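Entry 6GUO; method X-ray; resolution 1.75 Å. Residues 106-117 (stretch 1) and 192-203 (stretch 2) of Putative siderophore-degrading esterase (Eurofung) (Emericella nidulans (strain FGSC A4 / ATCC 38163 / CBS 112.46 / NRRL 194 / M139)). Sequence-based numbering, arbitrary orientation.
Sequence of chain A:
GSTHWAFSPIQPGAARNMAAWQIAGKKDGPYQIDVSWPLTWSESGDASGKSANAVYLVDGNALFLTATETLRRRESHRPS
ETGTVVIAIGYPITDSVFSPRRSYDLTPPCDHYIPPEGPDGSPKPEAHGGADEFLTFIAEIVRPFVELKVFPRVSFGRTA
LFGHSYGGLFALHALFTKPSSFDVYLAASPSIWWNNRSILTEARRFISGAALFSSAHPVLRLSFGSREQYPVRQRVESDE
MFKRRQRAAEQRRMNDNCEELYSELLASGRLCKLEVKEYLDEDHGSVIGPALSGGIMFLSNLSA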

ATOM      1  N   LEU A 106       7.385   2.399  21.732  1.00 17.98           N
ATOM      2  CA  LEU A 106       6.298   3.267  21.273  1.00 16.96           C
ATOM      3  C   LEU A 106       5.363   3.799  22.361  1.00 18.20           C
ATOM      4  O   LEU A 106       4.552   4.679  22.078  1.00 20.18           O
ATOM      5  N   THR A 107       5.466   3.298  23.591  1.00 19.89           N
ATOM      6  CA  THR A 107       4.602   3.759  24.682  1.00 20.50           C
ATOM      7  C   THR A 107       5.333   4.760  25.577  1.00 22.24           C
ATOM      8  O   THR A 107       6.494   4.534  25.933  1.00 21.94           O
ATOM      9  N   PRO A 108       4.662   5.872  25.936  1.00 24.41           N
ATOM     10  CA  PRO A 108       5.330   6.887  26.751  1.00 25.80           C
ATOM     11  C   PRO A 108       5.458   6.499  28.223  1.00 28.06           C
ATOM     12  O   PRO A 108       4.652   5.706  28.723  1.00 28.28           O
ATOM     13  N   PRO A 109       6.476   7.044  28.914  1.00 30.31           N
ATOM     14  CA  PRO A 109       6.605   6.784  30.341  1.00 32.12           C
ATOM     15  C   PRO A 109       5.506   7.521  31.097  1.00 33.85           C
ATOM     16  O   PRO A 109       5.173   8.656  30.747  1.00 35.88           O
ATOM     17  N   CYS A 110       4.940   6.859  32.099  1.00 35.65           N
ATOM     18  CA  CYS A 110       3.808   7.379  32.862  1.00 38.27           C
ATOM     19  C   CYS A 110       4.061   7.183  34.349  1.00 40.46           C
ATOM     20  O   CYS A 110       4.796   6.274  34.745  1.00 39.01           O
ATOM     21  N   ASP A 111       3.444   8.033  35.165  1.00 43.97           N
ATOM     22  CA  ASP A 111       3.543   7.920  36.624  1.00 48.29           C
ATOM     23  C   ASP A 111       2.865   6.640  37.115  1.00 50.03           C
ATOM     24  O   ASP A 111       3.366   5.983  38.030  1.00 53.94           O
ATOM     25  N   HIS A 112       1.735   6.289  36.498  1.00 50.20           N
ATOM     26  CA  HIS A 112       1.024   5.045  36.794  1.00 53.17           C
ATOM     27  C   HIS A 112       0.774   4.263  35.507  1.00 50.73           C
ATOM     28  O   HIS A 112       0.556   4.856  34.447  1.00 45.49           O
ATOM     29  N   TYR A 113       0.820   2.934  35.615  1.00 49.65           N
ATOM     30  CA  TYR A 113       0.660   2.032  34.476  1.00 48.48           C
ATOM     31  C   TYR A 113      -0.427   0.989  34.744  1.00 47.91           C
ATOM     32  O   TYR A 113      -0.451   0.365  35.803  1.00 51.03           O
ATOM     33  N   ILE A 114      -1.316   0.823  33.766  1.00 45.73           N
ATOM     34  CA  ILE A 114      -2.381  -0.175  33.777  1.00 46.63           C
ATOM     35  C   ILE A 114      -2.150  -1.043  32.538  1.00 45.56           C
ATOM     36  O   ILE A 114      -2.239  -0.531  31.423  1.00 42.37           O
ATOM     37  N   PRO A 115      -1.843  -2.345  32.719  1.00 47.67           N
ATOM     38  CA  PRO A 115      -1.565  -3.189  31.549  1.00 46.92           C
ATOM     39  C   PRO A 115      -2.767  -3.411  30.624  1.00 45.30           C
ATOM     40  O   PRO A 115      -3.906  -3.361  31.086  1.00 44.85           O
ATOM     41  N   PRO A 116      -2.514  -3.647  29.321  1.00 44.92           N
ATOM     42  CA  PRO A 116      -3.595  -4.016  28.406  1.00 45.28           C
ATOM     43  C   PRO A 116      -4.239  -5.367  28.720  1.00 49.06           C
ATOM     44  O   PRO A 116      -3.625  -6.227  29.358  1.00 46.96           O
ATOM     45  N   GLU A 117      -5.473  -5.524  28.256  1.00 56.43           N
ATOM     46  CA  GLU A 117      -6.218  -6.771  28.374  1.00 64.40           C
ATOM     47  C   GLU A 117      -5.766  -7.732  27.276  1.00 63.85           C
ATOM     48  O   GLU A 117      -5.542  -7.317  26.139  1.00 60.23           O
ATOM     49  N   ILE A 192      -5.343   5.289  21.549  1.00 17.76           N
ATOM     50  CA  ILE A 192      -5.715   6.333  22.507  1.00 15.36           C
ATOM     51  C   ILE A 192      -6.152   5.695  23.829  1.00 19.02           C
ATOM     52  O   ILE A 192      -5.816   6.206  24.894  1.00 19.11           O
ATOM     53  N   TRP A 193      -6.846   4.558  23.743  1.00 19.45           N
ATOM     54  CA  TRP A 193      -7.216   3.730  24.910  1.00 19.81           C
ATOM     55  C   TRP A 193      -6.086   3.401  25.895  1.00 20.11           C
ATOM     56  O   TRP A 193      -6.348   3.224  27.085  1.00 20.02           O
ATOM     57  N   TRP A 194      -4.853   3.300  25.395  1.00 19.70           N
ATOM     58  CA  TRP A 194      -3.720   2.788  26.173  1.00 20.70           C
ATOM     59  C   TRP A 194      -3.545   3.432  27.550  1.00 22.18           C
ATOM     60  O   TRP A 194      -3.566   4.656  27.684  1.00 20.89           O
ATOM     61  N   ASN A 195      -3.373   2.579  28.558  1.00 23.50           N
ATOM     62  CA  ASN A 195      -3.125   3.001  29.930  1.00 25.22           C
ATOM     63  C   ASN A 195      -4.172   3.999  30.429  1.00 26.84           C
ATOM     64  O   ASN A 195      -3.849   5.131  30.797  1.00 26.16           O
ATOM     65  N   ASN A 196      -5.432   3.570  30.409  1.00 29.67           N
ATOM     66  CA  ASN A 196      -6.564   4.405  30.826  1.00 31.56           C
ATOM     67  C   ASN A 196      -6.544   5.776  30.131  1.00 29.67           C
ATOM     68  O   ASN A 196      -6.731   6.820  30.761  1.00 29.88           O
ATOM     69  N   ARG A 197      -6.287   5.750  28.823  1.00 26.81           N
ATOM     70  CA  ARG A 197      -6.235   6.950  27.988  1.00 26.07           C
ATOM     71  C   ARG A 197      -5.286   8.037  28.496  1.00 24.02           C
ATOM     72  O   ARG A 197      -5.612   9.224  28.468  1.00 22.33           O
ATOM     73  N   SER A 198      -4.096   7.623  28.922  1.00 24.12           N
ATOM     74  CA  SER A 198      -3.104   8.561  29.452  1.00 25.97           C
ATOM     75  C   SER A 198      -2.658   9.624  28.435  1.00 25.07           C
ATOM     76  O   SER A 198      -2.273  10.720  28.844  1.00 24.63           O
ATOM     77  N   ILE A 199      -2.730   9.318  27.132  1.00 23.21           N
ATOM     78  CA  ILE A 199      -2.362  10.291  26.082  1.00 23.61           C
ATOM     79  C   ILE A 199      -3.225  11.560  26.108  1.00 23.66           C
ATOM     80  O   ILE A 199      -2.771  12.617  25.681  1.00 24.12           O
ATOM     81  N   LEU A 200      -4.460  11.448  26.599  1.00 24.76           N
ATOM     82  CA  LEU A 200      -5.361  12.600  26.703  1.00 25.54           C
ATOM     83  C   LEU A 200      -4.916  13.617  27.758  1.00 26.43           C
ATOM     84  O   LEU A 200      -5.187  14.812  27.613  1.00 25.70           O
ATOM     85  N   THR A 201      -4.233  13.150  28.801  1.00 26.71           N
ATOM     86  CA  THR A 201      -3.562  14.047  29.754  1.00 28.18           C
ATOM     87  C   THR A 201      -2.530  14.913  29.023  1.00 27.09           C
ATOM     88  O   THR A 201      -2.497  16.129  29.207  1.00 26.68           O
ATOM     89  N   GLU A 202      -1.720  14.283  28.172  1.00 25.74           N
ATOM     90  CA  GLU A 202      -0.727  15.009  27.371  1.00 27.01           C
ATOM     91  C   GLU A 202      -1.385  15.918  26.328  1.00 24.91           C
ATOM     92  O   GLU A 202      -0.924  17.032  26.112  1.00 24.25           O
ATOM     93  N   ALA A 203      -2.462  15.443  25.700  1.00 25.05           N
ATOM     94  CA  ALA A 203      -3.248  16.258  24.758  1.00 24.95           C
ATOM     95  C   ALA A 203      -3.755  17.555  25.394  1.00 26.69           C
ATOM     96  O   ALA A 203      -3.636  18.628  24.806  1.00 25.13           O
TER

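The irregular segment of residues 106-117 packs chiefly against two side chains of the second stretch, Trp 194 and Asn 195. Trp 194 (chi1 t, chi2 80°) is the main protrusion: although its CA-to-CB bond points sideways, the indole reaches into a hollow lined by Thr 107, Pro 108, Cys 110, Tyr 113 and Pro 116. Thr 107 (p) lies over one face of Trp 194, its CG2 4.0 Å from the centroid of that residue's five-membered ring in a CH-pi contact. Pro 108 packs beside the six-membered ring, with CD 3.7 Å from Trp 194 CZ3, while Cys 110 SG (m) also lies 3.7 Å from Trp 194 CZ3. Tyr 113 (t) presents its ring edge, CE2 3.8 Å from Trp 194 CZ2, and a water joins Tyr 113 OH (2.9 Å) to Trp 194 NE1 (2.8 Å), accepting from the indole nitrogen.

Asn 195 (t) fits its amide against the backbone: ND2 donates to His 112 O (2.9 Å), and OD1 accepts from Ile 114 N (2.7 Å), bracketing Tyr 113. A second water accepts from Asn 195 N (2.9 Å) and donates to Ile 114 O (2.7 Å). The CA-to-CB bond of Ile 114 (m) points toward the second stretch, its CD1 3.1 Å from Asn 195 OD1. Pro 116 CB meets the edge of Trp 193 (p) at CH2, 3.8 Å away.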

ATOM      1  CB  LEU A 106       5.485   2.530  20.195  1.00 15.59           C
ATOM      2  CG  LEU A 106       6.294   2.088  18.969  1.00 15.56           C
ATOM      3  CD1 LEU A 106       5.423   1.292  18.006  1.00 15.00           C
ATOM      4  CD2 LEU A 106       6.921   3.276  18.253  1.00 16.36           C
ATOM      5  CB  THR A 107       4.093   2.596  25.538  1.00 19.57           C
ATOM      6  OG1 THR A 107       5.198   1.810  25.997  1.00 20.01           O
ATOM      7  CG2 THR A 107       3.137   1.721  24.726  1.00 17.75           C
ATOM      8  CB  PRO A 108       4.431   8.113  26.586  1.00 27.38           C
ATOM      9  CG  PRO A 108       3.079   7.561  26.312  1.00 27.12           C
ATOM     10  CD  PRO A 108       3.301   6.286  25.549  1.00 26.02           C
ATOM     11  CB  PRO A 109       7.987   7.341  30.677  1.00 33.26           C
ATOM     12  CG  PRO A 109       8.196   8.434  29.695  1.00 31.80           C
ATOM     13  CD  PRO A 109       7.455   8.045  28.447  1.00 30.39           C
ATOM     14  CB  CYS A 110       2.522   6.652  32.466  1.00 36.89           C
ATOM     15  SG  CYS A 110       1.993   6.916  30.756  1.00 39.48           S
ATOM     16  CB  ASP A 111       2.937   9.150  37.322  1.00 51.08           C
ATOM     17  CG  ASP A 111       3.713  10.441  37.041  1.00 52.09           C
ATOM     18  OD1 ASP A 111       3.089  11.523  37.087  1.00 54.69           O
ATOM     19  OD2 ASP A 111       4.936  10.385  36.779  1.00 51.98           O
ATOM     20  CB  HIS A 112      -0.294   5.347  37.510  1.00 60.21           C
ATOM     21  CG  HIS A 112      -0.123   6.130  38.776  1.00 65.87           C
ATOM     22  ND1 HIS A 112       0.112   5.533  39.996  1.00 68.15           N
ATOM     23  CD2 HIS A 112      -0.133   7.465  39.006  1.00 69.21           C
ATOM     24  CE1 HIS A 112       0.229   6.466  40.924  1.00 70.43           C
ATOM     25  NE2 HIS A 112       0.085   7.647  40.350  1.00 70.39           N
ATOM     26  CB  TYR A 113       1.991   1.346  34.159  1.00 50.10           C
ATOM     27  CG  TYR A 113       1.910   0.288  33.077  1.00 49.94           C
ATOM     28  CD1 TYR A 113       2.121  -1.060  33.375  1.00 50.27           C
ATOM     29  CD2 TYR A 113       1.619   0.631  31.754  1.00 48.51           C
ATOM     30  CE1 TYR A 113       2.048  -2.034  32.388  1.00 49.12           C
ATOM     31  CE2 TYR A 113       1.544  -0.338  30.761  1.00 48.14           C
ATOM     32  CZ  TYR A 113       1.763  -1.667  31.082  1.00 48.18           C
ATOM     33  OH  TYR A 113       1.688  -2.634  30.106  1.00 45.44           O
ATOM     34  CB  ILE A 114      -3.776   0.492  33.697  1.00 48.82           C
ATOM     35  CG1 ILE A 114      -4.035   1.361  34.940  1.00 49.31           C
ATOM     36  CG2 ILE A 114      -4.886  -0.543  33.521  1.00 49.33           C
ATOM     37  CD1 ILE A 114      -3.637   2.815  34.785  1.00 49.73           C
ATOM     38  CB  PRO A 115      -1.118  -4.522  32.164  1.00 49.15           C
ATOM     39  CG  PRO A 115      -1.619  -4.499  33.562  1.00 50.67           C
ATOM     40  CD  PRO A 115      -1.577  -3.066  33.978  1.00 48.99           C
ATOM     41  CB  PRO A 116      -2.901  -4.081  27.040  1.00 43.42           C
ATOM     42  CG  PRO A 116      -1.720  -3.196  27.174  1.00 43.68           C
ATOM     43  CD  PRO A 116      -1.262  -3.366  28.590  1.00 44.57           C
ATOM     44  CB  GLU A 117      -7.715  -6.488  28.235  1.00 70.50           C
ATOM     45  CG  GLU A 117      -8.624  -7.696  28.391  1.00 77.11           C
ATOM     46  CD  GLU A 117      -9.932  -7.533  27.646  1.00 82.07           C
ATOM     47  OE1 GLU A 117      -9.923  -7.597  26.396  1.00 82.20           O
ATOM     48  OE2 GLU A 117     -10.967  -7.341  28.313  1.00 82.54           O
ATOM     49  CB  ILE A 192      -6.779   7.298  21.914  1.00 19.03           C
ATOM     50  CG1 ILE A 192      -6.133   8.130  20.796  1.00 19.03           C
ATOM     51  CG2 ILE A 192      -7.360   8.221  22.988  1.00 19.57           C
ATOM     52  CD1 ILE A 192      -7.093   8.932  19.944  1.00 19.23           C
ATOM     53  CB  TRP A 193      -7.852   2.405  24.448  1.00 19.97           C
ATOM     54  CG  TRP A 193      -6.927   1.523  23.654  1.00 20.29           C
ATOM     55  CD1 TRP A 193      -6.775   1.504  22.297  1.00 19.73           C
ATOM     56  CD2 TRP A 193      -6.027   0.535  24.172  1.00 21.62           C
ATOM     57  NE1 TRP A 193      -5.836   0.570  21.937  1.00 19.65           N
ATOM     58  CE2 TRP A 193      -5.359  -0.041  23.066  1.00 21.11           C
ATOM     59  CE3 TRP A 193      -5.721   0.079  25.461  1.00 22.38           C
ATOM     60  CZ2 TRP A 193      -4.403  -1.053  23.210  1.00 22.33           C
ATOM     61  CZ3 TRP A 193      -4.765  -0.928  25.607  1.00 23.33           C
ATOM     62  CH2 TRP A 193      -4.116  -1.477  24.485  1.00 23.23           C
ATOM     63  CB  TRP A 194      -2.413   2.908  25.378  1.00 21.48           C
ATOM     64  CG  TRP A 194      -1.248   2.333  26.114  1.00 21.67           C
ATOM     65  CD1 TRP A 194      -0.908   1.017  26.214  1.00 22.17           C
ATOM     66  CD2 TRP A 194      -0.285   3.057  26.880  1.00 22.19           C
ATOM     67  NE1 TRP A 194       0.222   0.875  26.985  1.00 22.37           N
ATOM     68  CE2 TRP A 194       0.624   2.112  27.408  1.00 22.70           C
ATOM     69  CE3 TRP A 194      -0.095   4.415  27.168  1.00 22.84           C
ATOM     70  CZ2 TRP A 194       1.705   2.483  28.212  1.00 23.17           C
ATOM     71  CZ3 TRP A 194       0.982   4.784  27.968  1.00 23.87           C
ATOM     72  CH2 TRP A 194       1.869   3.819  28.477  1.00 23.98           C
ATOM     73  CB  ASN A 195      -1.709   3.578  30.048  1.00 25.98           C
ATOM     74  CG  ASN A 195      -1.295   3.802  31.479  1.00 28.38           C
ATOM     75  OD1 ASN A 195      -1.737   3.082  32.373  1.00 28.34           O
ATOM     76  ND2 ASN A 195      -0.451   4.809  31.711  1.00 29.83           N
ATOM     77  CB  ASN A 196      -6.569   4.548  32.358  1.00 33.82           C
ATOM     78  CG  ASN A 196      -7.877   5.105  32.898  1.00 37.47           C
ATOM     79  OD1 ASN A 196      -8.928   4.992  32.268  1.00 40.03           O
ATOM     80  ND2 ASN A 196      -7.813   5.717  34.075  1.00 37.93           N
ATOM     81  CB  ARG A 197      -7.646   7.501  27.774  1.00 27.53           C
ATOM     82  CG  ARG A 197      -8.538   6.548  27.005  1.00 29.33           C
ATOM     83  CD  ARG A 197      -9.840   7.220  26.631  1.00 34.36           C
ATOM     84  NE  ARG A 197     -10.601   7.554  27.830  1.00 38.51           N
ATOM     85  CZ  ARG A 197     -11.565   8.469  27.910  1.00 43.15           C
ATOM     86  NH1 ARG A 197     -11.937   9.191  26.853  1.00 44.32           N
ATOM     87  NH2 ARG A 197     -12.169   8.666  29.077  1.00 47.28           N
ATOM     88  CB  SER A 198      -1.882   7.822  30.013  1.00 29.00           C
ATOM     89  OG  SER A 198      -1.172   7.143  28.992  1.00 31.96           O
ATOM     90  CB  ILE A 199      -2.374   9.665  24.653  1.00 22.45           C
ATOM     91  CG1 ILE A 199      -1.548  10.494  23.654  1.00 23.68           C
ATOM     92  CG2 ILE A 199      -3.795   9.501  24.118  1.00 22.06           C
ATOM     93  CD1 ILE A 199      -0.050  10.444  23.870  1.00 23.68           C
ATOM     94  CB  LEU A 200      -6.802  12.140  26.955  1.00 26.23           C
ATOM     95  CG  LEU A 200      -7.409  11.217  25.889  1.00 27.00           C
ATOM     96  CD1 LEU A 200      -8.883  10.980  26.186  1.00 28.51           C
ATOM     97  CD2 LEU A 200      -7.231  11.756  24.473  1.00 26.94           C
ATOM     98  CB  THR A 201      -2.873  13.263  30.892  1.00 30.57           C
ATOM     99  OG1 THR A 201      -3.802  12.336  31.466  1.00 31.80           O
ATOM    100  CG2 THR A 201      -2.359  14.207  31.989  1.00 31.26           C
ATOM    101  CB  GLU A 202       0.254  14.042  26.706  1.00 28.33           C
ATOM    102  CG  GLU A 202       1.095  13.266  27.708  1.00 31.12           C
ATOM    103  CD  GLU A 202       2.186  12.431  27.065  1.00 32.72           C
ATOM    104  OE1 GLU A 202       2.070  12.089  25.869  1.00 32.16           O
ATOM    105  OE2 GLU A 202       3.167  12.106  27.767  1.00 34.81           O
ATOM    106  CB  ALA A 203      -4.426  15.461  24.219  1.00 24.09           C
TER
HETATM  107  O   HOH W   1       1.854  -1.406  27.445  1.00 36.77           O
HETATM  108  O   HOH W   2      -3.266  -0.268  28.943  1.00 29.35           O